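Local coordinates for electron transfer flavoprotein, beta subunit (Thermotoga maritima, PDB 7KOE) that binds flavin-adenine dinucleotide and probably passes electrons on as one subunit of a larger flavoprotein assembly, at residues K78-L89 with N209-P218; L155-E163 with V173-F182. One frame throughout, in Å; residues are numbered along the deposited sequence.

Interaction 1. Residues K78-L89 with N209-P218; sequences KEALKDAIAFGL and NLIRAIRYEP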
loop_
_atom_site.group_PDB
_atom_site.type_symbol
_atom_site.label_atom_id
_atom_site.label_comp_id
_atom_site.label_asym_id
_atom_site.label_seq_id
_atom_site.Cartn_x
_atom_site.Cartn_y
_atom_site.Cartn_z
ATOM N N LYS A 78 -2.225 -17.184 33.652
ATOM C CA LYS A 78 -1.478 -17.639 34.814
ATOM C C LYS A 78 -0.900 -16.485 35.613
ATOM O O LYS A 78 -0.461 -16.698 36.746
ATOM C CB LYS A 78 -0.354 -18.590 34.393
ATOM C CG LYS A 78 0.936 -17.906 33.974
ATOM C CD LYS A 78 1.997 -18.921 33.597
ATOM C CE LYS A 78 2.600 -19.576 34.825
ATOM N NZ LYS A 78 3.616 -18.702 35.466
ATOM N N GLU A 79 -0.889 -15.275 35.051
ATOM C CA GLU A 79 -0.446 -14.108 35.795
ATOM C C GLU A 79 -1.556 -13.545 36.665
ATOM O O GLU A 79 -1.275 -12.888 37.671
ATOM C CB GLU A 79 0.070 -13.039 34.834
ATOM C CG GLU A 79 1.080 -13.559 33.823
ATOM C CD GLU A 79 2.341 -14.109 34.471
ATOM O OE1 GLU A 79 2.827 -13.508 35.452
ATOM O OE2 GLU A 79 2.849 -15.145 33.993
ATOM N N ALA A 80 -2.813 -13.782 36.290
ATOM C CA ALA A 80 -3.918 -13.482 37.189
ATOM C C ALA A 80 -3.949 -14.461 38.350
ATOM O O ALA A 80 -4.242 -14.079 39.486
ATOM C CB ALA A 80 -5.240 -13.517 36.432
ATOM N N LEU A 81 -3.639 -15.727 38.086
ATOM C CA LEU A 81 -3.584 -16.711 39.155
ATOM C C LEU A 81 -2.424 -16.471 40.103
ATOM O O LEU A 81 -2.491 -16.892 41.258
ATOM C CB LEU A 81 -3.486 -18.112 38.572
ATOM C CG LEU A 81 -4.840 -18.677 38.189
ATOM C CD1 LEU A 81 -4.639 -19.848 37.285
ATOM C CD2 LEU A 81 -5.595 -19.077 39.430
ATOM N N LYS A 82 -1.368 -15.807 39.644
ATOM C CA LYS A 82 -0.299 -15.433 40.553
ATOM C C LYS A 82 -0.658 -14.193 41.354
ATOM O O LYS A 82 -0.225 -14.061 42.498
ATOM C CB LYS A 82 1.000 -15.222 39.778
ATOM C CG LYS A 82 1.632 -16.521 39.329
ATOM C CD LYS A 82 2.597 -16.315 38.189
ATOM C CE LYS A 82 3.882 -15.702 38.679
ATOM N NZ LYS A 82 5.051 -16.218 37.924
ATOM N N ASP A 83 -1.470 -13.295 40.798
ATOM C CA ASP A 83 -1.926 -12.142 41.565
ATOM C C ASP A 83 -2.944 -12.507 42.635
ATOM O O ASP A 83 -3.205 -11.691 43.521
ATOM C CB ASP A 83 -2.523 -11.092 40.633
ATOM C CG ASP A 83 -1.472 -10.371 39.824
ATOM O OD1 ASP A 83 -0.345 -10.198 40.331
ATOM O OD2 ASP A 83 -1.773 -9.974 38.680
ATOM N N ALA A 84 -3.529 -13.702 42.568
ATOM C CA ALA A 84 -4.432 -14.168 43.608
ATOM C C ALA A 84 -3.682 -14.786 44.777
ATOM O O ALA A 84 -4.195 -14.796 45.898
ATOM C CB ALA A 84 -5.411 -15.180 43.024
ATOM N N ILE A 85 -2.477 -15.307 44.539
ATOM C CA ILE A 85 -1.659 -15.845 45.617
ATOM C C ILE A 85 -1.057 -14.719 46.449
ATOM O O ILE A 85 -0.710 -14.923 47.619
ATOM C CB ILE A 85 -0.600 -16.790 45.013
ATOM C CG1 ILE A 85 -1.282 -17.831 44.137
ATOM C CG2 ILE A 85 0.168 -17.555 46.067
ATOM C CD1 ILE A 85 -2.278 -18.687 44.878
ATOM N N ALA A 86 -0.981 -13.507 45.891
ATOM C CA ALA A 86 -0.522 -12.344 46.642
ATOM C C ALA A 86 -1.463 -11.970 47.779
ATOM O O ALA A 86 -1.036 -11.302 48.723
ATOM C CB ALA A 86 -0.348 -11.153 45.706
ATOM N N PHE A 87 -2.725 -12.397 47.721
ATOM C CA PHE A 87 -3.658 -12.195 48.818
ATOM C C PHE A 87 -3.362 -13.078 50.021
ATOM O O PHE A 87 -3.920 -12.834 51.093
ATOM C CB PHE A 87 -5.083 -12.459 48.342
ATOM C CG PHE A 87 -5.688 -11.322 47.589
ATOM C CD1 PHE A 87 -6.377 -10.329 48.255
ATOM C CD2 PHE A 87 -5.572 -11.249 46.217
ATOM C CE1 PHE A 87 -6.939 -9.281 47.562
ATOM C CE2 PHE A 87 -6.132 -10.203 45.520
ATOM C CZ PHE A 87 -6.817 -9.219 46.196
ATOM N N GLY A 88 -2.515 -14.080 49.876
ATOM C CA GLY A 88 -2.211 -14.998 50.943
ATOM C C GLY A 88 -2.797 -16.373 50.774
ATOM O O GLY A 88 -2.824 -17.134 51.745
ATOM N N LEU A 89 -3.250 -16.720 49.578
ATOM C CA LEU A 89 -3.978 -17.950 49.339
ATOM C C LEU A 89 -3.016 -19.130 49.261
ATOM O O LEU A 89 -1.807 -18.965 49.091
ATOM C CB LEU A 89 -4.783 -17.836 48.049
ATOM C CG LEU A 89 -6.223 -17.334 48.131
ATOM C CD1 LEU A 89 -6.365 -15.939 48.704
ATOM C CD2 LEU A 89 -6.819 -17.385 46.759
ATOM N N ASN A 209 3.902 -12.431 50.915
ATOM C CA ASN A 209 2.931 -13.070 50.042
ATOM C C ASN A 209 3.115 -12.678 48.589
ATOM O O ASN A 209 2.877 -13.503 47.704
ATOM C CB ASN A 209 1.510 -12.726 50.487
ATOM C CG ASN A 209 1.064 -13.552 51.664
ATOM O OD1 ASN A 209 1.244 -14.768 51.688
ATOM N ND2 ASN A 209 0.484 -12.895 52.658
ATOM N N LEU A 210 3.534 -11.438 48.321
ATOM C CA LEU A 210 3.754 -11.009 46.943
ATOM C C LEU A 210 5.008 -11.642 46.359
ATOM O O LEU A 210 5.028 -12.009 45.181
ATOM C CB LEU A 210 3.843 -9.486 46.878
ATOM C CG LEU A 210 4.141 -8.872 45.514
ATOM C CD1 LEU A 210 2.872 -8.717 44.710
ATOM C CD2 LEU A 210 4.821 -7.548 45.674
ATOM N N ILE A 211 6.060 -11.782 47.168
ATOM C CA ILE A 211 7.270 -12.463 46.716
ATOM C C ILE A 211 6.984 -13.937 46.477
ATOM O O ILE A 211 7.423 -14.509 45.473
ATOM C CB ILE A 211 8.405 -12.239 47.733
ATOM C CG1 ILE A 211 9.016 -10.860 47.510
ATOM C CG2 ILE A 211 9.463 -13.322 47.675
ATOM C CD1 ILE A 211 9.819 -10.372 48.654
ATOM N N ARG A 212 6.191 -14.556 47.358
ATOM C CA ARG A 212 5.729 -15.921 47.134
ATOM C C ARG A 212 4.827 -16.016 45.911
ATOM O O ARG A 212 4.817 -17.042 45.225
ATOM C CB ARG A 212 4.993 -16.433 48.373
ATOM C CG ARG A 212 4.642 -17.904 48.316
ATOM C CD ARG A 212 3.682 -18.320 49.401
ATOM N NE ARG A 212 2.906 -19.473 48.966
ATOM C CZ ARG A 212 1.581 -19.496 48.894
ATOM N NH1 ARG A 212 0.883 -18.432 49.258
ATOM N NH2 ARG A 212 0.959 -20.586 48.476
ATOM N N ALA A 213 4.087 -14.950 45.607
ATOM C CA ALA A 213 3.243 -14.936 44.419
ATOM C C ALA A 213 4.059 -14.885 43.138
ATOM O O ALA A 213 3.605 -15.373 42.099
ATOM C CB ALA A 213 2.294 -13.746 44.474
ATOM N N ILE A 214 5.253 -14.297 43.184
ATOM C CA ILE A 214 6.080 -14.191 41.988
ATOM C C ILE A 214 6.713 -15.533 41.652
ATOM O O ILE A 214 6.633 -16.005 40.513
ATOM C CB ILE A 214 7.139 -13.091 42.169
ATOM C CG1 ILE A 214 6.470 -11.725 42.198
ATOM C CG2 ILE A 214 8.134 -13.117 41.043
ATOM C CD1 ILE A 214 7.210 -10.724 43.014
ATOM N N ARG A 215 7.331 -16.180 42.633
ATOM C CA ARG A 215 7.933 -17.492 42.401
ATOM C C ARG A 215 6.952 -18.618 42.702
ATOM O O ARG A 215 7.247 -19.556 43.438
ATOM C CB ARG A 215 9.208 -17.636 43.222
ATOM C CG ARG A 215 9.102 -17.132 44.638
ATOM C CD ARG A 215 10.295 -17.549 45.466
ATOM N NE ARG A 215 11.527 -16.935 44.993
ATOM C CZ ARG A 215 12.247 -16.074 45.701
ATOM N NH1 ARG A 215 11.855 -15.722 46.915
ATOM N NH2 ARG A 215 13.358 -15.564 45.193
ATOM N N TYR A 216 5.765 -18.534 42.111
ATOM C CA TYR A 216 4.746 -19.562 42.243
ATOM C C TYR A 216 4.294 -19.994 40.861
ATOM O O TYR A 216 4.111 -19.161 39.971
ATOM C CB TYR A 216 3.538 -19.075 43.041
ATOM C CG TYR A 216 2.521 -20.157 43.279
ATOM C CD1 TYR A 216 2.772 -21.176 44.185
ATOM C CD2 TYR A 216 1.319 -20.172 42.588
ATOM C CE1 TYR A 216 1.854 -22.175 44.399
ATOM C CE2 TYR A 216 0.400 -21.168 42.793
ATOM C CZ TYR A 216 0.673 -22.163 43.699
ATOM O OH TYR A 216 -0.241 -23.161 43.906
ATOM N N GLU A 217 4.110 -21.298 40.690
ATOM C CA GLU A 217 3.615 -21.845 39.439
ATOM C C GLU A 217 2.261 -22.487 39.675
ATOM O O GLU A 217 2.173 -23.465 40.433
ATOM C CB GLU A 217 4.596 -22.862 38.871
ATOM C CG GLU A 217 5.793 -22.228 38.194
ATOM C CD GLU A 217 5.429 -21.563 36.887
ATOM O OE1 GLU A 217 4.501 -22.049 36.209
ATOM O OE2 GLU A 217 6.069 -20.551 36.539
ATOM N N PRO A 218 1.190 -21.962 39.080
ATOM C CA PRO A 218 -0.129 -22.572 39.256
ATOM C C PRO A 218 -0.217 -23.938 38.598
ATOM O O PRO A 218 0.408 -24.201 37.570
ATOM C CB PRO A 218 -1.071 -21.571 38.582
ATOM C CG PRO A 218 -0.209 -20.793 37.668
ATOM C CD PRO A 218 1.108 -20.693 38.343
#
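With CG trans to the backbone N (chi1 -172°) and the chain extended as far as NE, R212 carries its guanidinium past I85 to the carbonyl of L89. R212 NH1 gives L89 O a bond of 2.7 Å, lying in the guanidinium plane and close to the line of the C=O bond; NH2 adds a weak second one. I85 CG2 lies over one face of this guanidinium, offset toward its rim, while I85 CG1 meets Y216 CD2 at 3.8 Å. K82, bent at chi3 and chi4, turns NZ onto I214 O (3.0 Å), a carbonyl at the C-terminal end of helix 209-214. The K78 ammonium completes the polar border: NZ reaches E217 OE2 at 3.3 Å from above the carboxylate plane, as a salt bridge. Between these ends A213 CB lies against K82 O, A86 N and A86 CB, a small group consistent with the near-antiparallel helices (154°) approaching to 8.0 Å between axes. P218 packs against K78 CB and L81 CD1. Y216 OH bonds to E91 and A92 N on strand 91-95. L81 packs on strands 66-72 and 91-95, while A84 and, just past the helix, F87 touch helix 47-63.

Interaction 2. Residues L155-E163 with V173-F182; sequences LGAYVVRIE and VIVRRLDQGF
Four backbone bonds zip V173-R177 to Y158-E163 as the two antiparallel arms of a beta hairpin. R177 N donates to Y158 O at 2.8 Å, V160 N to V175 O at 2.9 Å and E163 N to V173 O at 2.9 Å, each nearly straight at hydrogen (164-168°). The fourth, V175 N to R161 O at 3.1 Å, is bent, its donor well above the carbonyl plane; V160 and R161 together face V175 here, a beta bulge. Y158 O and R161 O each also receive a CA-H, from R176 and I174 respectively. Outside the pair, V159 O is taken by T196 OG1, and further backbone bonds join G156 to V192, V159 to T194, I174 to I185 and R176 to E183.

I174 CG1 sits between its backbone N and carbonyl carbon (chi1 71°), which sends CD1 to V159 CG2 (3.8 Å) and to the CA of G156; I174 CG2 meets I162 CD1. On the other face V175 lies alongside R161, and V160 CG2 rests on R177 CB at 3.7 Å. R176, bent at chi3, runs its methylenes over A157 O and brings NH2 within 2.9 Å of L155 O; R176 NH2 also makes a salt bridge to E107 and a hydrogen bond to N78 OD1, both of the neighbouring electron transfer flavoprotein chain. A leucine in its place would probably leave that E107 without its positive mate and N78 without its donor.

V159, I162 and I174 pack on L193 of strand 191-195, and L155 on helix 143-150. Strand 181-188 flanks strand 171-177, and G181 and F182 pair antiparallel with a strand of the neighbouring chain, so the sheet continues across the subunit boundary.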
loop_
_atom_site.group_PDB
_atom_site.type_symbol
_atom_site.label_atom_id
_atom_site.label_comp_id
_atom_site.label_asym_id
_atom_site.label_seq_id
_atom_site.Cartn_x
_atom_site.Cartn_y
_atom_site.Cartn_z
ATOM N N LEU A 155 -27.062 -21.115 46.500
ATOM C CA LEU A 155 -26.584 -19.937 45.791
ATOM C C LEU A 155 -26.929 -18.694 46.595
ATOM O O LEU A 155 -28.096 -18.301 46.672
ATOM C CB LEU A 155 -27.193 -19.845 44.398
ATOM C CG LEU A 155 -26.760 -18.590 43.648
ATOM C CD1 LEU A 155 -25.290 -18.660 43.304
ATOM C CD2 LEU A 155 -27.586 -18.413 42.410
ATOM N N GLY A 156 -25.924 -18.079 47.200
ATOM C CA GLY A 156 -26.110 -16.742 47.714
ATOM C C GLY A 156 -25.451 -15.741 46.798
ATOM O O GLY A 156 -24.237 -15.549 46.862
ATOM N N ALA A 157 -26.230 -15.093 45.950
ATOM C CA ALA A 157 -25.684 -14.180 44.964
ATOM C C ALA A 157 -25.838 -12.742 45.432
ATOM O O ALA A 157 -26.661 -12.440 46.294
ATOM C CB ALA A 157 -26.363 -14.380 43.609
ATOM N N TYR A 158 -25.009 -11.865 44.851
ATOM C CA TYR A 158 -24.987 -10.420 45.123
ATOM C C TYR A 158 -24.751 -10.116 46.601
ATOM O O TYR A 158 -25.481 -9.346 47.223
ATOM C CB TYR A 158 -26.262 -9.738 44.620
ATOM C CG TYR A 158 -26.669 -10.180 43.244
ATOM C CD1 TYR A 158 -26.034 -9.678 42.124
ATOM C CD2 TYR A 158 -27.689 -11.099 43.063
ATOM C CE1 TYR A 158 -26.396 -10.082 40.862
ATOM C CE2 TYR A 158 -28.053 -11.515 41.807
ATOM C CZ TYR A 158 -27.407 -10.998 40.709
ATOM O OH TYR A 158 -27.769 -11.399 39.446
ATOM N N VAL A 159 -23.707 -10.715 47.155
ATOM C CA VAL A 159 -23.411 -10.584 48.576
ATOM C C VAL A 159 -22.827 -9.207 48.851
ATOM O O VAL A 159 -21.864 -8.786 48.204
ATOM C CB VAL A 159 -22.449 -11.688 49.025
ATOM C CG1 VAL A 159 -22.238 -11.627 50.508
ATOM C CG2 VAL A 159 -22.993 -13.016 48.621
ATOM N N VAL A 160 -23.420 -8.497 49.810
ATOM C CA VAL A 160 -22.914 -7.207 50.241
ATOM C C VAL A 160 -22.281 -7.270 51.629
ATOM O O VAL A 160 -21.310 -6.551 51.889
ATOM C CB VAL A 160 -24.035 -6.147 50.191
ATOM C CG1 VAL A 160 -23.491 -4.740 50.366
ATOM C CG2 VAL A 160 -24.747 -6.230 48.879
ATOM N N ARG A 161 -22.774 -8.126 52.517
ATOM C CA ARG A 161 -22.176 -8.268 53.833
ATOM C C ARG A 161 -22.077 -9.741 54.190
ATOM O O ARG A 161 -22.773 -10.588 53.630
ATOM C CB ARG A 161 -22.978 -7.523 54.903
ATOM C CG ARG A 161 -22.476 -6.128 55.191
ATOM C CD ARG A 161 -23.177 -5.542 56.400
ATOM N NE ARG A 161 -24.608 -5.381 56.168
ATOM C CZ ARG A 161 -25.156 -4.311 55.603
ATOM N NH1 ARG A 161 -24.391 -3.302 55.209
ATOM N NH2 ARG A 161 -26.468 -4.249 55.431
ATOM N N ILE A 162 -21.186 -10.034 55.128
ATOM C CA ILE A 162 -21.021 -11.365 55.698
ATOM C C ILE A 162 -21.120 -11.190 57.205
ATOM O O ILE A 162 -20.319 -10.459 57.801
ATOM C CB ILE A 162 -19.683 -12.004 55.305
ATOM C CG1 ILE A 162 -19.589 -12.222 53.793
ATOM C CG2 ILE A 162 -19.499 -13.304 56.041
ATOM C CD1 ILE A 162 -20.413 -13.368 53.270
ATOM N N GLU A 163 -22.159 -11.781 57.800
ATOM C CA GLU A 163 -22.399 -11.639 59.260
ATOM C C GLU A 163 -21.751 -12.806 60.008
ATOM O O GLU A 163 -20.540 -12.733 60.283
ATOM C CB GLU A 163 -23.899 -11.576 59.543
ATOM C CG GLU A 163 -24.691 -10.903 58.439
ATOM C CD GLU A 163 -24.378 -9.428 58.263
ATOM O OE1 GLU A 163 -23.184 -9.091 58.154
ATOM O OE2 GLU A 163 -25.328 -8.623 58.240
ATOM N N VAL A 173 -24.559 -16.497 57.350
ATOM C CA VAL A 173 -25.519 -15.440 57.057
ATOM C C VAL A 173 -24.853 -14.399 56.170
ATOM O O VAL A 173 -23.861 -13.773 56.558
ATOM C CB VAL A 173 -26.084 -14.808 58.337
ATOM C CG1 VAL A 173 -26.830 -13.528 58.014
ATOM C CG2 VAL A 173 -27.036 -15.773 58.991
ATOM N N ILE A 174 -25.405 -14.227 54.976
ATOM C CA ILE A 174 -24.982 -13.200 54.044
ATOM C C ILE A 174 -26.065 -12.132 54.006
ATOM O O ILE A 174 -27.111 -12.261 54.632
ATOM C CB ILE A 174 -24.724 -13.775 52.644
ATOM C CG1 ILE A 174 -26.050 -14.171 52.001
ATOM C CG2 ILE A 174 -23.831 -14.980 52.744
ATOM C CD1 ILE A 174 -26.013 -14.233 50.506
ATOM N N VAL A 175 -25.795 -11.050 53.281
ATOM C CA VAL A 175 -26.792 -10.017 53.001
ATOM C C VAL A 175 -26.809 -9.847 51.484
ATOM O O VAL A 175 -26.008 -9.103 50.913
ATOM C CB VAL A 175 -26.499 -8.692 53.714
ATOM C CG1 VAL A 175 -27.553 -7.670 53.392
ATOM C CG2 VAL A 175 -26.461 -8.891 55.208
ATOM N N ARG A 176 -27.710 -10.561 50.819
ATOM C CA ARG A 176 -27.843 -10.483 49.372
ATOM C C ARG A 176 -28.573 -9.205 48.985
ATOM O O ARG A 176 -29.574 -8.841 49.600
ATOM C CB ARG A 176 -28.599 -11.708 48.851
ATOM C CG ARG A 176 -29.468 -11.466 47.619
ATOM C CD ARG A 176 -30.494 -12.548 47.412
ATOM N NE ARG A 176 -29.900 -13.798 46.964
ATOM C CZ ARG A 176 -30.568 -14.941 46.875
ATOM N NH1 ARG A 176 -31.850 -14.983 47.207
ATOM N NH2 ARG A 176 -29.958 -16.041 46.458
ATOM N N ARG A 177 -28.064 -8.517 47.970
ATOM C CA ARG A 177 -28.755 -7.366 47.410
ATOM C C ARG A 177 -29.734 -7.817 46.336
ATOM O O ARG A 177 -29.363 -8.558 45.422
ATOM C CB ARG A 177 -27.763 -6.373 46.813
ATOM C CG ARG A 177 -28.397 -5.305 45.954
ATOM C CD ARG A 177 -27.348 -4.495 45.250
ATOM N NE ARG A 177 -26.724 -3.525 46.137
ATOM C CZ ARG A 177 -27.126 -2.266 46.259
ATOM N NH1 ARG A 177 -28.159 -1.830 45.556
ATOM N NH2 ARG A 177 -26.500 -1.447 47.092
ATOM N N LEU A 178 -30.976 -7.371 46.450
ATOM C CA LEU A 178 -31.971 -7.508 45.398
ATOM C C LEU A 178 -32.455 -6.118 45.003
ATOM O O LEU A 178 -31.939 -5.103 45.472
ATOM C CB LEU A 178 -33.124 -8.404 45.849
ATOM C CG LEU A 178 -32.748 -9.875 46.011
ATOM C CD1 LEU A 178 -33.960 -10.698 46.384
ATOM C CD2 LEU A 178 -32.109 -10.413 44.743
ATOM N N ASP A 179 -33.457 -6.069 44.128
ATOM C CA ASP A 179 -33.931 -4.776 43.651
ATOM C C ASP A 179 -34.948 -4.143 44.590
ATOM O O ASP A 179 -35.050 -2.913 44.641
ATOM C CB ASP A 179 -34.516 -4.914 42.251
ATOM C CG ASP A 179 -33.449 -5.116 41.204
ATOM O OD1 ASP A 179 -32.314 -4.638 41.410
ATOM O OD2 ASP A 179 -33.744 -5.740 40.170
ATOM N N GLN A 180 -35.709 -4.946 45.330
ATOM C CA GLN A 180 -36.588 -4.384 46.344
ATOM C C GLN A 180 -35.847 -4.050 47.627
ATOM O O GLN A 180 -36.402 -3.355 48.483
ATOM C CB GLN A 180 -37.735 -5.348 46.655
ATOM C CG GLN A 180 -37.341 -6.567 47.476
ATOM C CD GLN A 180 -36.854 -7.722 46.628
ATOM O OE1 GLN A 180 -36.501 -7.547 45.466
ATOM N NE2 GLN A 180 -36.839 -8.915 47.207
ATOM N N GLY A 181 -34.613 -4.519 47.776
ATOM C CA GLY A 181 -33.841 -4.255 48.969
ATOM C C GLY A 181 -32.934 -5.408 49.331
ATOM O O GLY A 181 -33.000 -6.478 48.722
ATOM N N PHE A 182 -32.078 -5.196 50.320
ATOM C CA PHE A 182 -31.204 -6.250 50.798
ATOM C C PHE A 182 -31.993 -7.250 51.630
ATOM O O PHE A 182 -33.099 -6.971 52.090
ATOM C CB PHE A 182 -30.071 -5.660 51.625
ATOM C CG PHE A 182 -29.435 -4.465 51.002
ATOM C CD1 PHE A 182 -28.580 -4.609 49.928
ATOM C CD2 PHE A 182 -29.696 -3.198 51.485
ATOM C CE1 PHE A 182 -27.993 -3.510 49.348
ATOM C CE2 PHE A 182 -29.112 -2.093 50.909
ATOM C CZ PHE A 182 -28.259 -2.250 49.839
#

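How the interactions relate
From the N terminus, the chain forms strand 13-22, helix 47-63 and strand 66-72, then reaches 78-89, the first half of interaction 1. It continues through strands 91-95 and 128-132 and helix 143-150 to 155-163, where interaction 2 closes a short hairpin onto 173-182. The chain runs on along strand 181-188, which starts within 173-182, and strand 191-195 before 209-218 closes the long loop onto 78-89, nesting interaction 2 inside interaction 1. Their centres are 29 Å apart, without touching. Interaction 1 joins two helices beside strand 91-95; interaction 2 extends the same mixed sheet beyond strand 191-195. The side chains of L81 and Y158 lie about 8 and 9 Å from the bound FAD.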